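Local coordinates for protein structure-specific endonuclease subunit slx1 (Schizosaccharomyces pombe, PDB 4ZDT) that serves as the catalytic subunit of the slx1-slx4 endonuclease, cutting branched DNA near junctions during repair and recombination, represented here by its zinc-binding RING finger domain, at residues A[4-9]-A[30-35]; A[19-24]-A[67-72]; A[25-30]-A[54-59]; A[35-40]-A[61-66]. One frame throughout, in Å; residues are numbered along the deposited sequence.

Contact 1 (A[4-9]-A[30-35]); sequences VKCNLC and INHLTC. With ZN (zinc ion), chain E.
Residues 4-9, an irregular loop, pass closest to residues 30-35 where the CA atoms of C6 and N31 are 4.1 Å apart, and there N7 N donates to I30 O (3.0 Å) in the carbonyl plane. A zinc ion joins the two segments through the C6, C9 and C35 sulfurs and the ring nitrogen H32 ND1 (2.0 Å). C6 SG, anti to its backbone N, also accepts from three amides: H32 N at 3.5 Å and 167°, and L8 N and C9 N of its own loop. This three-cysteine, one-histidine site belongs to the RING finger; H32 is the N-cap residue of helix 33-40, whose first turn carries C35 to the metal. The C9 sulfur lies at the edge of the H32 ring, near its plane. Nearby the N7 and N31 amides cross obliquely, and N31 ND2 meets a lone pair of N7 OD1 at a short 2.5 Å. N7 OD1 is also pressed to 2.8 Å from I30 O, two acceptors tightly packed side by side. L8 CD1 lies 4.1 Å from C35 CB; the V4 and I30 side chains cross at about a right angle, V4 CG1 3.9 Å from I30 CG2.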
# COMPACT_ATOMS: atom_id res chain seq x y z
N VAL A 4 -10.93 -3.22 -18.64
CA VAL A 4 -10.57 -4.30 -17.70
C VAL A 4 -11.22 -4.06 -16.34
O VAL A 4 -11.29 -2.92 -15.86
CB VAL A 4 -9.02 -4.45 -17.56
CG1 VAL A 4 -8.65 -5.58 -16.58
CG2 VAL A 4 -8.37 -4.71 -18.93
N LYS A 5 -11.69 -5.14 -15.73
CA LYS A 5 -12.43 -5.09 -14.48
C LYS A 5 -11.57 -5.60 -13.33
O LYS A 5 -10.94 -6.66 -13.44
CB LYS A 5 -13.66 -5.98 -14.62
CG LYS A 5 -14.72 -5.83 -13.56
CD LYS A 5 -15.96 -6.63 -13.94
CE LYS A 5 -17.20 -6.10 -13.23
NZ LYS A 5 -18.38 -7.01 -13.38
N CYS A 6 -11.55 -4.87 -12.21
CA CYS A 6 -10.92 -5.41 -11.01
C CYS A 6 -11.74 -6.58 -10.47
O CYS A 6 -12.96 -6.49 -10.32
CB CYS A 6 -10.75 -4.33 -9.93
SG CYS A 6 -10.34 -5.04 -8.31
N ASN A 7 -11.05 -7.67 -10.16
CA ASN A 7 -11.70 -8.89 -9.69
C ASN A 7 -12.06 -8.90 -8.20
O ASN A 7 -12.44 -9.94 -7.67
CB ASN A 7 -10.85 -10.11 -10.04
CG ASN A 7 -9.61 -10.22 -9.18
OD1 ASN A 7 -9.17 -9.24 -8.57
ND2 ASN A 7 -9.04 -11.42 -9.11
N LEU A 8 -11.94 -7.76 -7.53
CA LEU A 8 -12.29 -7.70 -6.12
C LEU A 8 -13.35 -6.64 -5.81
O LEU A 8 -14.14 -6.82 -4.88
CB LEU A 8 -11.03 -7.46 -5.26
CG LEU A 8 -9.93 -8.54 -5.32
CD1 LEU A 8 -8.63 -8.07 -4.64
CD2 LEU A 8 -10.41 -9.87 -4.72
N CYS A 9 -13.35 -5.54 -6.57
CA CYS A 9 -14.28 -4.43 -6.36
C CYS A 9 -15.21 -4.18 -7.55
O CYS A 9 -16.16 -3.39 -7.45
CB CYS A 9 -13.53 -3.15 -6.00
SG CYS A 9 -12.93 -2.24 -7.42
N ILE A 30 -6.60 -10.32 -12.25
CA ILE A 30 -6.29 -8.90 -12.35
C ILE A 30 -7.10 -8.09 -11.32
O ILE A 30 -8.29 -8.35 -11.11
CB ILE A 30 -6.45 -8.36 -13.80
CG1 ILE A 30 -5.41 -9.05 -14.72
CG2 ILE A 30 -6.22 -6.85 -13.87
CD1 ILE A 30 -5.65 -8.86 -16.23
N ASN A 31 -6.46 -7.11 -10.69
CA ASN A 31 -7.13 -6.28 -9.70
C ASN A 31 -6.35 -5.02 -9.34
O ASN A 31 -5.15 -4.93 -9.58
CB ASN A 31 -7.44 -7.09 -8.44
CG ASN A 31 -6.34 -8.08 -8.10
OD1 ASN A 31 -5.17 -7.71 -7.97
ND2 ASN A 31 -6.70 -9.35 -7.96
N HIS A 32 -7.05 -4.05 -8.75
CA HIS A 32 -6.42 -2.79 -8.33
C HIS A 32 -5.37 -3.14 -7.29
O HIS A 32 -5.59 -4.02 -6.47
CB HIS A 32 -7.43 -1.85 -7.63
CG HIS A 32 -8.41 -1.20 -8.55
ND1 HIS A 32 -9.74 -1.55 -8.58
CD2 HIS A 32 -8.26 -0.21 -9.46
CE1 HIS A 32 -10.37 -0.80 -9.47
NE2 HIS A 32 -9.49 0.02 -10.02
N LEU A 33 -4.24 -2.43 -7.31
CA LEU A 33 -3.21 -2.60 -6.27
C LEU A 33 -3.78 -2.44 -4.89
O LEU A 33 -3.55 -3.28 -4.02
CB LEU A 33 -2.06 -1.60 -6.46
CG LEU A 33 -1.21 -1.74 -7.72
CD1 LEU A 33 -0.31 -0.52 -7.89
CD2 LEU A 33 -0.36 -3.03 -7.61
N THR A 34 -4.53 -1.36 -4.67
CA THR A 34 -5.08 -1.10 -3.34
C THR A 34 -6.07 -2.17 -2.92
O THR A 34 -6.05 -2.62 -1.78
CB THR A 34 -5.69 0.32 -3.20
OG1 THR A 34 -6.63 0.52 -4.25
CG2 THR A 34 -4.61 1.34 -3.32
N CYS A 35 -6.93 -2.61 -3.85
CA CYS A 35 -7.86 -3.70 -3.54
C CYS A 35 -7.15 -4.99 -3.10
O CYS A 35 -7.49 -5.57 -2.07
CB CYS A 35 -8.79 -4.01 -4.74
SG CYS A 35 -9.92 -2.65 -5.09
ZN ZN E . -10.60 -2.87 -7.26

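Contact 2 (A[19-24]-A[67-72]); sequences RANCPF and LSTVFT. With ZN (zinc ion), chain F.
A water-bridged seam between strand 20-21 of the RING finger and residues 67-72 at the end of this construct makes up this contact, beside the Cys4 zinc site to which C22 SG is bound. The segments stay well separated, with R19 and V70 the nearest pair by CA atoms at 7.1 Å, and ordered waters do most of the bridging. Water 3 sits at the centre, 2.6 Å from R19 O, equally near N21 OD1 and also hydrogen-bonded to T69 OG1. Water 1 ties R19 O to the backbone T69 N, while water 2 links R19 N to T69 OG1. The T69 hydroxyl is therefore held by two waters, and R19 joins chiefly through its backbone, its guanidinium turning elsewhere to bond E17 O. N21 supplies the direct approach: with CG in the crowded position between backbone N and carbonyl carbon (chi1 77°), N21 OD1 comes 2.8 Å from S68 OG and 3.7 Å from T69 CG2. On the other branch, N21 ND2 makes a weak hydrogen bond to C22 O at 3.1 Å. An alanine here would remove OD1 and ND2 and would probably loosen water 3 and the side-chain approach to S68. L67 packs on L29 and V70 on T30 of the slx4 chain, so the seam lies next to the heterodimer interface. Water 4 finishes the bridge: it donates to N21 O at 2.5 Å, accepts from S68 N at 2.8 Å, and is hydrogen-bonded to S68 OG.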
# COMPACT_ATOMS: atom_id res chain seq x y z
N ARG A 19 -1.99 -1.84 -12.06
CA ARG A 19 -2.84 -2.95 -11.62
C ARG A 19 -2.06 -4.23 -11.32
O ARG A 19 -1.11 -4.57 -12.02
CB ARG A 19 -3.92 -3.24 -12.67
CG ARG A 19 -3.46 -4.12 -13.81
CD ARG A 19 -4.08 -3.68 -15.13
NE ARG A 19 -3.89 -2.26 -15.38
CZ ARG A 19 -4.45 -1.58 -16.38
NH1 ARG A 19 -5.24 -2.23 -17.24
NH2 ARG A 19 -4.22 -0.29 -16.53
N ALA A 20 -2.48 -4.92 -10.26
CA ALA A 20 -1.88 -6.20 -9.89
C ALA A 20 -2.37 -7.27 -10.85
O ALA A 20 -3.52 -7.23 -11.31
CB ALA A 20 -2.26 -6.56 -8.48
N ASN A 21 -1.47 -8.22 -11.15
CA ASN A 21 -1.85 -9.46 -11.82
C ASN A 21 -1.05 -10.64 -11.28
O ASN A 21 0.17 -10.54 -11.06
CB ASN A 21 -1.71 -9.37 -13.35
CG ASN A 21 -0.28 -9.47 -13.80
OD1 ASN A 21 0.52 -8.54 -13.63
ND2 ASN A 21 0.08 -10.63 -14.37
N CYS A 22 -1.74 -11.74 -11.05
CA CYS A 22 -1.09 -12.99 -10.72
C CYS A 22 -0.16 -13.33 -11.88
O CYS A 22 -0.58 -13.32 -13.04
CB CYS A 22 -2.13 -14.09 -10.52
SG CYS A 22 -1.45 -15.69 -10.01
N PRO A 23 1.12 -13.61 -11.57
CA PRO A 23 2.13 -13.78 -12.63
C PRO A 23 1.99 -15.08 -13.41
O PRO A 23 2.73 -15.26 -14.36
CB PRO A 23 3.47 -13.75 -11.86
CG PRO A 23 3.13 -14.30 -10.49
CD PRO A 23 1.69 -13.81 -10.21
N PHE A 24 1.08 -15.96 -13.01
CA PHE A 24 0.89 -17.22 -13.73
C PHE A 24 -0.20 -17.04 -14.80
O PHE A 24 -1.33 -16.69 -14.50
CB PHE A 24 0.58 -18.38 -12.77
CG PHE A 24 1.75 -18.71 -11.86
CD1 PHE A 24 1.92 -18.04 -10.65
CD2 PHE A 24 2.71 -19.63 -12.27
CE1 PHE A 24 3.03 -18.34 -9.80
CE2 PHE A 24 3.84 -19.92 -11.45
CZ PHE A 24 3.99 -19.26 -10.22
N LEU A 67 3.43 -7.66 -9.15
CA LEU A 67 3.79 -6.39 -9.76
C LEU A 67 4.46 -6.50 -11.13
O LEU A 67 5.26 -5.62 -11.47
CB LEU A 67 4.70 -5.58 -8.79
CG LEU A 67 4.20 -5.33 -7.36
CD1 LEU A 67 5.21 -4.56 -6.52
CD2 LEU A 67 2.85 -4.61 -7.35
N SER A 68 4.14 -7.52 -11.93
CA SER A 68 4.88 -7.73 -13.21
C SER A 68 4.73 -6.62 -14.23
O SER A 68 5.58 -6.47 -15.10
CB SER A 68 4.54 -9.08 -13.87
OG SER A 68 3.19 -9.10 -14.30
N THR A 69 3.66 -5.84 -14.16
CA THR A 69 3.45 -4.82 -15.17
C THR A 69 3.70 -3.42 -14.65
O THR A 69 3.65 -2.45 -15.40
CB THR A 69 2.04 -4.91 -15.79
OG1 THR A 69 1.05 -4.59 -14.78
CG2 THR A 69 1.78 -6.34 -16.36
N VAL A 70 3.99 -3.31 -13.35
CA VAL A 70 4.11 -2.00 -12.71
C VAL A 70 5.38 -1.24 -13.13
O VAL A 70 5.35 -0.01 -13.35
CB VAL A 70 4.02 -2.18 -11.18
CG1 VAL A 70 4.62 -0.99 -10.44
CG2 VAL A 70 2.57 -2.42 -10.79
N PHE A 71 6.49 -1.95 -13.25
CA PHE A 71 7.78 -1.30 -13.50
C PHE A 71 8.20 -1.23 -14.97
O PHE A 71 9.14 -0.50 -15.31
CB PHE A 71 8.87 -2.01 -12.69
CG PHE A 71 8.58 -2.09 -11.23
CD1 PHE A 71 8.52 -0.93 -10.45
CD2 PHE A 71 8.39 -3.33 -10.61
CE1 PHE A 71 8.26 -1.00 -9.08
CE2 PHE A 71 8.13 -3.41 -9.24
CZ PHE A 71 8.06 -2.23 -8.46
N THR A 72 7.53 -1.98 -15.83
CA THR A 72 7.95 -2.12 -17.24
C THR A 72 6.86 -1.65 -18.21
O THR A 72 5.83 -1.11 -17.78
CB THR A 72 8.29 -3.58 -17.58
OG1 THR A 72 7.22 -4.42 -17.14
CG2 THR A 72 9.59 -4.02 -16.88
ZN ZN F . -3.41 -16.62 -9.34
O HOH W 1 1.41 -5.73 -12.05
O HOH W 2 0.39 -1.90 -13.79
O HOH W 3 -0.60 -6.24 -14.00
O HOH W 4 2.51 -9.85 -11.77

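Contact 3 (A[25-30]-A[54-59]); sequences TDCNSI and CTKCKR. With ZN (zinc ion), chain F.
Metal bonds come first: C27 SG from the loop 25-30 and C54 SG and C57 SG from the CxxC turn of 54-59 bind one zinc ion at 2.3-2.4 Å, and C22 completes this Cys4 site of the RING finger. Ionic pairing follows, where R59 and D26 meet tip to tip with their planes 12° apart. R59 NH1 takes D26 OD1 at 3.0 Å and R59 NH2 takes D26 OD2 at 2.8 Å, both on syn lone pairs. R59 NH1 also donates to C57 SG (3.4 Å), a sulfur that accepts from R59 N as well. In place of R59, an alanine would remove both bonds to D26 and the NH1 donor to C57 SG, and would probably leave the D26 loop less firmly tied and that sulfur less neutralised. Among hydrogen bonds to backbone, K56 reaches out fully extended and K56 NZ donates to C27 O at 2.8 Å; water 5 links NZ, weakly, to D26 O. Apolar contact is carried by C27 CB and C57 CB, 3.7 Å apart, with S29 CB near K56 CB. Four thiolates around one zinc should leave net negative charge, which the guanidinium and ammonium groups nearby would be expected to offset in part.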
# COMPACT_ATOMS: atom_id res chain seq x y z
N THR A 25 0.17 -17.27 -16.04
CA THR A 25 -0.73 -17.09 -17.19
C THR A 25 -1.95 -18.01 -17.07
O THR A 25 -3.03 -17.65 -17.55
CB THR A 25 0.00 -17.27 -18.50
OG1 THR A 25 1.17 -16.45 -18.47
CG2 THR A 25 -0.86 -16.83 -19.69
N ASP A 26 -1.79 -19.15 -16.39
CA ASP A 26 -2.92 -20.06 -16.19
C ASP A 26 -3.97 -19.47 -15.28
O ASP A 26 -5.07 -20.00 -15.18
CB ASP A 26 -2.49 -21.47 -15.72
CG ASP A 26 -1.87 -21.50 -14.29
OD1 ASP A 26 -2.32 -20.73 -13.40
OD2 ASP A 26 -0.97 -22.33 -14.06
N CYS A 27 -3.64 -18.35 -14.63
CA CYS A 27 -4.55 -17.71 -13.70
C CYS A 27 -4.84 -16.27 -14.15
O CYS A 27 -5.99 -15.94 -14.47
CB CYS A 27 -3.95 -17.71 -12.29
SG CYS A 27 -4.92 -16.74 -11.15
N ASN A 28 -3.80 -15.44 -14.15
CA ASN A 28 -3.86 -14.05 -14.61
C ASN A 28 -4.96 -13.22 -13.93
O ASN A 28 -5.58 -12.37 -14.56
CB ASN A 28 -3.99 -14.00 -16.16
CG ASN A 28 -3.64 -12.64 -16.74
OD1 ASN A 28 -2.66 -12.03 -16.33
ND2 ASN A 28 -4.45 -12.17 -17.68
N SER A 29 -5.21 -13.48 -12.65
CA SER A 29 -6.14 -12.69 -11.83
C SER A 29 -5.72 -11.21 -11.79
O SER A 29 -4.60 -10.91 -11.36
CB SER A 29 -6.17 -13.23 -10.40
OG SER A 29 -7.02 -12.44 -9.58
N ILE A 30 -6.60 -10.32 -12.25
CA ILE A 30 -6.29 -8.90 -12.35
C ILE A 30 -7.10 -8.09 -11.32
O ILE A 30 -8.29 -8.35 -11.11
CB ILE A 30 -6.45 -8.36 -13.80
CG1 ILE A 30 -5.41 -9.05 -14.72
CG2 ILE A 30 -6.22 -6.85 -13.87
CD1 ILE A 30 -5.65 -8.86 -16.23
N CYS A 54 -3.50 -15.73 -3.85
CA CYS A 54 -4.30 -15.33 -5.00
C CYS A 54 -5.69 -15.96 -4.87
O CYS A 54 -5.81 -17.18 -4.72
CB CYS A 54 -3.64 -15.76 -6.30
SG CYS A 54 -4.61 -15.32 -7.78
N THR A 55 -6.74 -15.15 -4.94
CA THR A 55 -8.08 -15.70 -4.70
C THR A 55 -8.58 -16.62 -5.82
O THR A 55 -9.47 -17.46 -5.61
CB THR A 55 -9.11 -14.59 -4.38
OG1 THR A 55 -10.24 -15.18 -3.75
CG2 THR A 55 -9.56 -13.87 -5.63
N LYS A 56 -7.98 -16.48 -7.00
CA LYS A 56 -8.37 -17.26 -8.17
C LYS A 56 -7.63 -18.62 -8.18
O LYS A 56 -8.28 -19.66 -8.04
CB LYS A 56 -8.18 -16.42 -9.45
CG LYS A 56 -8.78 -17.05 -10.74
CD LYS A 56 -8.48 -16.24 -12.01
CE LYS A 56 -9.15 -16.87 -13.27
NZ LYS A 56 -8.81 -16.16 -14.54
N CYS A 57 -6.29 -18.62 -8.25
CA CYS A 57 -5.53 -19.89 -8.30
C CYS A 57 -5.13 -20.50 -6.94
O CYS A 57 -4.67 -21.65 -6.89
CB CYS A 57 -4.29 -19.75 -9.18
SG CYS A 57 -3.00 -18.69 -8.41
N LYS A 58 -5.29 -19.75 -5.85
CA LYS A 58 -4.92 -20.21 -4.49
C LYS A 58 -3.43 -20.37 -4.22
O LYS A 58 -3.07 -20.90 -3.18
CB LYS A 58 -5.64 -21.52 -4.08
CG LYS A 58 -7.13 -21.59 -4.41
CD LYS A 58 -7.92 -20.46 -3.77
CE LYS A 58 -9.41 -20.69 -3.99
NZ LYS A 58 -10.20 -19.51 -3.55
N ARG A 59 -2.56 -19.95 -5.12
CA ARG A 59 -1.12 -19.96 -4.80
C ARG A 59 -0.84 -18.87 -3.76
O ARG A 59 -1.53 -17.85 -3.73
CB ARG A 59 -0.27 -19.70 -6.04
CG ARG A 59 -0.31 -20.81 -7.12
CD ARG A 59 0.46 -20.31 -8.35
NE ARG A 59 0.62 -21.29 -9.44
CZ ARG A 59 -0.15 -21.35 -10.52
NH1 ARG A 59 -1.20 -20.52 -10.65
NH2 ARG A 59 0.11 -22.25 -11.46
ZN ZN F . -3.41 -16.62 -9.34
O HOH W 5 -7.58 -19.05 -15.22

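Contact 4 (A[35-40]-A[61-66]); sequences CLASSF and LRWREF. With ZN (zinc ion), chain E.
L36 O is the best-held polar atom, gripped twice within its own helix: S39 OG donates to a lone pair at 2.7 Å, and F40 N adds a weak bond. The helix is 33-40 of the RING finger, and it meets the 3-10 turn 63-66, just after strand 60-62, through apolar side chains in the domain core. L36, with CG anti to the backbone N (chi1 -168°), sends CD2 over one face of the F66 ring, a CH-pi contact 4.0 Å from the centroid and 27° off the normal. L36 CD2 also lies 3.9 Å from W63 CZ3. A37 CB comes 3.7 Å from W63 CH2 at the far rim of the indole, while W63 NE1, at the other end, is hydrogen-bonded to L29 O of the slx4 chain; the tryptophan thus spans from the core to the partner subunit. F40, W63 and F66 form an aromatic cluster. F40 CD2 approaches the edge of W63, 3.7 Å from W63 CE3. Toward F66 the F40 ring makes an offset edge-to-face pair, centroids 5.4 Å apart and planes at 63°, the edge of F40 aimed at the F66 face and F40 CE2 resting 3.5 Å from F66 CE2.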
# COMPACT_ATOMS: atom_id res chain seq x y z
N CYS A 35 -6.93 -2.61 -3.85
CA CYS A 35 -7.86 -3.70 -3.54
C CYS A 35 -7.15 -4.99 -3.10
O CYS A 35 -7.49 -5.57 -2.07
CB CYS A 35 -8.79 -4.01 -4.74
SG CYS A 35 -9.92 -2.65 -5.09
N LEU A 36 -6.19 -5.46 -3.91
CA LEU A 36 -5.42 -6.66 -3.56
C LEU A 36 -4.68 -6.47 -2.24
O LEU A 36 -4.71 -7.34 -1.38
CB LEU A 36 -4.42 -7.00 -4.68
CG LEU A 36 -3.75 -8.39 -4.59
CD1 LEU A 36 -4.79 -9.51 -4.64
CD2 LEU A 36 -2.72 -8.59 -5.71
N ALA A 37 -4.00 -5.34 -2.07
CA ALA A 37 -3.25 -5.11 -0.84
C ALA A 37 -4.17 -5.19 0.37
O ALA A 37 -3.89 -5.90 1.35
CB ALA A 37 -2.52 -3.77 -0.90
N SER A 38 -5.30 -4.48 0.30
CA SER A 38 -6.30 -4.51 1.38
C SER A 38 -6.73 -5.97 1.72
O SER A 38 -6.81 -6.35 2.91
CB SER A 38 -7.48 -3.59 1.03
OG SER A 38 -8.42 -3.58 2.06
N SER A 39 -6.92 -6.80 0.69
CA SER A 39 -7.32 -8.20 0.91
C SER A 39 -6.22 -9.04 1.58
O SER A 39 -6.50 -10.06 2.18
CB SER A 39 -7.76 -8.87 -0.39
OG SER A 39 -6.65 -9.14 -1.24
N PHE A 40 -4.97 -8.62 1.43
CA PHE A 40 -3.82 -9.35 1.96
C PHE A 40 -3.45 -8.93 3.39
O PHE A 40 -2.86 -9.73 4.13
CB PHE A 40 -2.60 -9.12 1.07
CG PHE A 40 -2.60 -9.91 -0.23
CD1 PHE A 40 -3.68 -10.69 -0.61
CD2 PHE A 40 -1.50 -9.85 -1.07
CE1 PHE A 40 -3.66 -11.44 -1.81
CE2 PHE A 40 -1.46 -10.59 -2.27
CZ PHE A 40 -2.57 -11.38 -2.64
N LEU A 61 1.81 -16.21 -2.70
CA LEU A 61 2.95 -15.56 -3.34
C LEU A 61 3.32 -14.31 -2.57
O LEU A 61 2.51 -13.81 -1.79
CB LEU A 61 2.62 -15.19 -4.79
CG LEU A 61 2.10 -16.36 -5.64
CD1 LEU A 61 1.64 -15.81 -6.97
CD2 LEU A 61 3.18 -17.43 -5.83
N ARG A 62 4.54 -13.81 -2.79
CA ARG A 62 4.99 -12.57 -2.15
C ARG A 62 4.42 -11.40 -2.94
O ARG A 62 4.15 -11.53 -4.14
CB ARG A 62 6.51 -12.51 -2.16
CG ARG A 62 7.15 -13.53 -1.22
CD ARG A 62 8.67 -13.68 -1.42
NE ARG A 62 9.15 -14.70 -0.48
CZ ARG A 62 10.44 -14.93 -0.18
NH1 ARG A 62 11.41 -14.24 -0.77
NH2 ARG A 62 10.75 -15.87 0.70
N TRP A 63 4.28 -10.27 -2.27
CA TRP A 63 3.66 -9.08 -2.84
C TRP A 63 4.25 -8.73 -4.19
O TRP A 63 3.54 -8.43 -5.14
CB TRP A 63 3.79 -7.88 -1.87
CG TRP A 63 3.17 -6.62 -2.43
CD1 TRP A 63 3.81 -5.45 -2.77
CD2 TRP A 63 1.79 -6.43 -2.76
NE1 TRP A 63 2.90 -4.54 -3.28
CE2 TRP A 63 1.65 -5.12 -3.28
CE3 TRP A 63 0.65 -7.24 -2.67
CZ2 TRP A 63 0.42 -4.60 -3.71
CZ3 TRP A 63 -0.59 -6.71 -3.09
CH2 TRP A 63 -0.68 -5.41 -3.60
N ARG A 64 5.58 -8.75 -4.26
CA ARG A 64 6.29 -8.37 -5.48
C ARG A 64 5.81 -9.14 -6.71
O ARG A 64 5.73 -8.58 -7.81
CB ARG A 64 7.80 -8.55 -5.30
CG ARG A 64 8.64 -7.66 -6.19
CD ARG A 64 10.11 -7.69 -5.78
NE ARG A 64 10.39 -6.80 -4.66
CZ ARG A 64 10.57 -5.49 -4.78
NH1 ARG A 64 10.50 -4.91 -5.97
NH2 ARG A 64 10.81 -4.75 -3.70
N GLU A 65 5.51 -10.42 -6.53
CA GLU A 65 5.11 -11.28 -7.64
C GLU A 65 3.91 -10.72 -8.40
O GLU A 65 3.73 -11.01 -9.58
CB GLU A 65 4.80 -12.69 -7.13
CG GLU A 65 5.99 -13.63 -7.16
CD GLU A 65 6.83 -13.55 -5.90
OE1 GLU A 65 6.34 -13.99 -4.83
OE2 GLU A 65 7.97 -13.06 -5.97
N PHE A 66 3.08 -9.93 -7.72
CA PHE A 66 1.89 -9.37 -8.37
C PHE A 66 2.17 -8.10 -9.15
O PHE A 66 1.27 -7.54 -9.81
CB PHE A 66 0.77 -9.17 -7.33
CG PHE A 66 0.32 -10.45 -6.70
CD1 PHE A 66 -0.65 -11.24 -7.32
CD2 PHE A 66 0.84 -10.85 -5.46
CE1 PHE A 66 -1.08 -12.42 -6.72
CE2 PHE A 66 0.41 -12.03 -4.86
CZ PHE A 66 -0.55 -12.82 -5.51
ZN ZN E . -10.60 -2.87 -7.26

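Overall arrangement
All four contacts lie close together, their centres 10 to 12 Å apart. Along the chain contact 1 crosses contacts 2 and 3, contacts 3 and 4 cross and are both nested within the loop closed by contact 2, and contact 1 closes before contact 4 opens. The ligand pairs C6/C9, C22/C27, H32/C35 and C54/C57 alternate, first and third binding one zinc, second and fourth the other: the cross-brace of a RING finger. I30 belongs to contacts 1 and 3, C35 to contacts 1 and 4. Strands 20-21 and 30-31 pair antiparallel, joining contacts 1 and 2, and helix 33-40 serves contacts 1 and 4. The slx4 chain reaches contacts 1, 2 and 4 but leaves contact 3 untouched.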